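Local coordinates for stromal cell-derived factor 2-like protein (Arabidopsis thaliana, PDB 3MAL) that acts in endoplasmic reticulum protein quality control and the unfolded protein response, in a complex with ERDJ3B and BiP needed for accumulation of the immune receptor EFR, at residues H156-K161 / Q169-G174. Sequence-based numbering, arbitrary orientation.
Sequences HSHDKK and QQEVCG
H156-K161 and Q169-G174 are the two arms of a buried antiparallel beta hairpin in the third MIR repeat, whose backbone ladder is interrupted by a corner at D159 between the pairs H156-C173 and K160-E171. At one end C173 N donates to H156 O (2.9 Å, nearly straight), while the return bond from H156 N to C173 O is weak and bent. Beyond the corner, E171 N meets K160 O almost head-on at 2.9 Å. Between these pairs side chains supply the bonds. S157, short and with its OG anti to the backbone N (chi1 -157°), gives its proton to E171 O at 2.7 Å. H158 donates through NE2 to E171 OE1 (2.8 Å), ring and carboxylate nearly coplanar (22°); the negative carboxylate would tend to stabilise a positive imidazole, and S107, S104 and the I106 amide also grip it. K160 lays CD over the centre of the H158 ring, 3.8 Å above its plane, and the small, polarisable C173 thiol makes an oblique sulfur-aromatic contact, SG 4.0 Å from H158 CE1. Q170, extended beyond CG, lays CB, CG and CD against H158 O (CD 3.2 Å), its OE1 bonded to T31. Such a hairpin, meeting strands 49-54 and 110-115, is characteristic of the beta-trefoil cap.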
ATOM      1  N   HIS A 156      -7.633  -2.914  -0.689  1.00  7.20           N
ATOM      2  CA  HIS A 156      -9.031  -2.508  -0.769  1.00  7.89           C
ATOM      3  C   HIS A 156      -9.349  -1.538   0.361  1.00  8.13           C
ATOM      4  O   HIS A 156      -8.804  -1.670   1.448  1.00  6.73           O
ATOM      5  CB  HIS A 156      -9.908  -3.764  -0.605  1.00  7.96           C
ATOM      6  CG  HIS A 156     -11.325  -3.575  -1.036  1.00  9.49           C
ATOM      7  ND1 HIS A 156     -12.319  -3.168  -0.169  1.00 10.67           N
ATOM      8  CD2 HIS A 156     -11.921  -3.764  -2.234  1.00  7.64           C
ATOM      9  CE1 HIS A 156     -13.466  -3.101  -0.818  1.00  8.98           C
ATOM     10  NE2 HIS A 156     -13.253  -3.470  -2.068  1.00 12.36           N
ATOM     11  N   SER A 157     -10.195  -0.540   0.087  1.00  8.19           N
ATOM     12  CA  SER A 157     -10.827   0.220   1.150  1.00  8.50           C
ATOM     13  C   SER A 157     -12.294   0.513   0.814  1.00  8.96           C
ATOM     14  O   SER A 157     -12.818   0.093  -0.233  1.00  7.90           O
ATOM     15  CB  SER A 157     -10.052   1.516   1.461  1.00  8.85           C
ATOM     16  OG  SER A 157     -10.326   1.957   2.790  1.00 10.38           O
ATOM     17  N   HIS A 158     -12.955   1.218   1.729  1.00  8.91           N
ATOM     18  CA  HIS A 158     -14.401   1.483   1.647  1.00  9.32           C
ATOM     19  C   HIS A 158     -14.823   2.392   2.798  1.00 10.34           C
ATOM     20  O   HIS A 158     -14.072   2.609   3.744  1.00 10.51           O
ATOM     21  CB  HIS A 158     -15.259   0.204   1.685  1.00  8.95           C
ATOM     22  CG  HIS A 158     -14.735  -0.885   2.586  1.00  8.10           C
ATOM     23  ND1 HIS A 158     -15.025  -2.219   2.377  1.00  9.01           N
ATOM     24  CD2 HIS A 158     -13.934  -0.846   3.679  1.00  8.37           C
ATOM     25  CE1 HIS A 158     -14.432  -2.955   3.303  1.00  8.28           C
ATOM     26  NE2 HIS A 158     -13.766  -2.145   4.112  1.00 10.99           N
ATOM     27  N   ASP A 159     -16.045   2.889   2.714  1.00 10.46           N
ATOM     28  CA  ASP A 159     -16.615   3.771   3.718  1.00 12.25           C
ATOM     29  C   ASP A 159     -17.080   2.927   4.922  1.00 12.18           C
ATOM     30  O   ASP A 159     -18.269   2.884   5.243  1.00 12.30           O
ATOM     31  CB  ASP A 159     -17.792   4.515   3.082  1.00 12.84           C
ATOM     32  CG  ASP A 159     -18.355   5.596   3.967  1.00 16.35           C
ATOM     33  OD1 ASP A 159     -17.629   6.117   4.832  1.00 19.66           O
ATOM     34  OD2 ASP A 159     -19.546   5.905   3.798  1.00 20.80           O
ATOM     35  N   LYS A 160     -16.126   2.244   5.554  1.00 11.65           N
ATOM     36  CA  LYS A 160     -16.343   1.475   6.784  1.00 12.36           C
ATOM     37  C   LYS A 160     -15.285   1.954   7.757  1.00 12.06           C
ATOM     38  O   LYS A 160     -14.098   1.766   7.508  1.00 11.90           O
ATOM     39  CB  LYS A 160     -16.234  -0.035   6.519  1.00 12.31           C
ATOM     40  CG  LYS A 160     -17.290  -0.528   5.519  1.00 15.08           C
ATOM     41  CD  LYS A 160     -17.442  -2.044   5.562  1.00 19.78           C
ATOM     42  CE  LYS A 160     -18.360  -2.566   4.446  1.00 21.02           C
ATOM     43  NZ  LYS A 160     -19.792  -2.506   4.840  1.00 25.02           N
ATOM     44  N   LYS A 161     -15.719   2.606   8.847  1.00 12.42           N
ATOM     45  CA  LYS A 161     -14.808   3.397   9.661  1.00 12.26           C
ATOM     46  C   LYS A 161     -14.682   2.943  11.104  1.00 12.21           C
ATOM     47  O   LYS A 161     -15.656   2.488  11.707  1.00 11.27           O
ATOM     48  CB  LYS A 161     -15.239   4.867   9.674  1.00 13.13           C
ATOM     49  CG  LYS A 161     -15.337   5.551   8.327  1.00 13.81           C
ATOM     50  CD  LYS A 161     -15.599   7.022   8.594  1.00 17.91           C
ATOM     51  CE  LYS A 161     -16.493   7.681   7.568  1.00 22.87           C
ATOM     52  NZ  LYS A 161     -15.706   8.329   6.496  1.00 23.27           N
ATOM     53  N   GLN A 169     -11.185   7.108  10.539  1.00  8.79           N
ATOM     54  CA  GLN A 169     -10.289   6.427   9.580  1.00  8.40           C
ATOM     55  C   GLN A 169     -10.970   5.155   9.044  1.00  8.01           C
ATOM     56  O   GLN A 169     -11.759   4.535   9.755  1.00  7.98           O
ATOM     57  CB  GLN A 169      -8.948   6.079  10.215  1.00  8.21           C
ATOM     58  CG  GLN A 169      -8.076   7.322  10.500  1.00  8.99           C
ATOM     59  CD  GLN A 169      -6.820   7.014  11.329  1.00  9.68           C
ATOM     60  OE1 GLN A 169      -6.138   5.998  11.114  1.00  9.32           O
ATOM     61  NE2 GLN A 169      -6.488   7.927  12.267  1.00  9.37           N
ATOM     62  N   GLN A 170     -10.688   4.796   7.792  1.00  7.62           N
ATOM     63  CA  GLN A 170     -11.363   3.658   7.143  1.00  7.67           C
ATOM     64  C   GLN A 170     -10.565   2.372   7.328  1.00  8.00           C
ATOM     65  O   GLN A 170      -9.320   2.397   7.394  1.00  8.48           O
ATOM     66  CB  GLN A 170     -11.553   3.906   5.627  1.00  7.42           C
ATOM     67  CG  GLN A 170     -12.486   5.034   5.320  1.00  7.39           C
ATOM     68  CD  GLN A 170     -12.578   5.388   3.844  1.00  8.04           C
ATOM     69  OE1 GLN A 170     -11.809   4.903   2.990  1.00  8.70           O
ATOM     70  NE2 GLN A 170     -13.531   6.240   3.529  1.00  5.88           N
ATOM     71  N   GLU A 171     -11.287   1.253   7.387  1.00  7.28           N
ATOM     72  CA  GLU A 171     -10.667  -0.065   7.255  1.00  8.06           C
ATOM     73  C   GLU A 171      -9.948  -0.188   5.917  1.00  7.95           C
ATOM     74  O   GLU A 171     -10.474   0.215   4.871  1.00  7.83           O
ATOM     75  CB  GLU A 171     -11.711  -1.189   7.345  1.00  7.68           C
ATOM     76  CG  GLU A 171     -11.093  -2.568   7.629  1.00  9.27           C
ATOM     77  CD  GLU A 171     -12.041  -3.708   7.316  1.00  8.82           C
ATOM     78  OE1 GLU A 171     -12.724  -3.634   6.286  1.00 13.08           O
ATOM     79  OE2 GLU A 171     -12.095  -4.677   8.090  1.00 10.68           O
ATOM     80  N   VAL A 172      -8.753  -0.769   5.964  1.00  7.81           N
ATOM     81  CA  VAL A 172      -8.073  -1.218   4.754  1.00  7.62           C
ATOM     82  C   VAL A 172      -7.989  -2.739   4.857  1.00  7.51           C
ATOM     83  O   VAL A 172      -7.720  -3.284   5.935  1.00  6.96           O
ATOM     84  CB  VAL A 172      -6.684  -0.548   4.612  1.00  7.84           C
ATOM     85  CG1 VAL A 172      -5.873  -1.158   3.433  1.00  7.40           C
ATOM     86  CG2 VAL A 172      -6.874   0.960   4.430  1.00  6.87           C
ATOM     87  N   CYS A 173      -8.277  -3.425   3.753  1.00  7.95           N
ATOM     88  CA  CYS A 173      -8.275  -4.897   3.767  1.00  8.00           C
ATOM     89  C   CYS A 173      -7.942  -5.410   2.370  1.00  7.77           C
ATOM     90  O   CYS A 173      -7.653  -4.616   1.476  1.00  7.14           O
ATOM     91  CB  CYS A 173      -9.631  -5.425   4.245  1.00  7.34           C
ATOM     92  SG  CYS A 173     -11.009  -4.990   3.174  1.00 11.29           S
ATOM     93  N   GLY A 174      -7.942  -6.736   2.208  1.00  8.00           N
ATOM     94  CA  GLY A 174      -7.726  -7.378   0.909  1.00  8.84           C
ATOM     95  C   GLY A 174      -8.966  -8.179   0.538  1.00 10.56           C
ATOM     96  O   GLY A 174      -9.545  -8.854   1.408  1.00 10.25           O
TER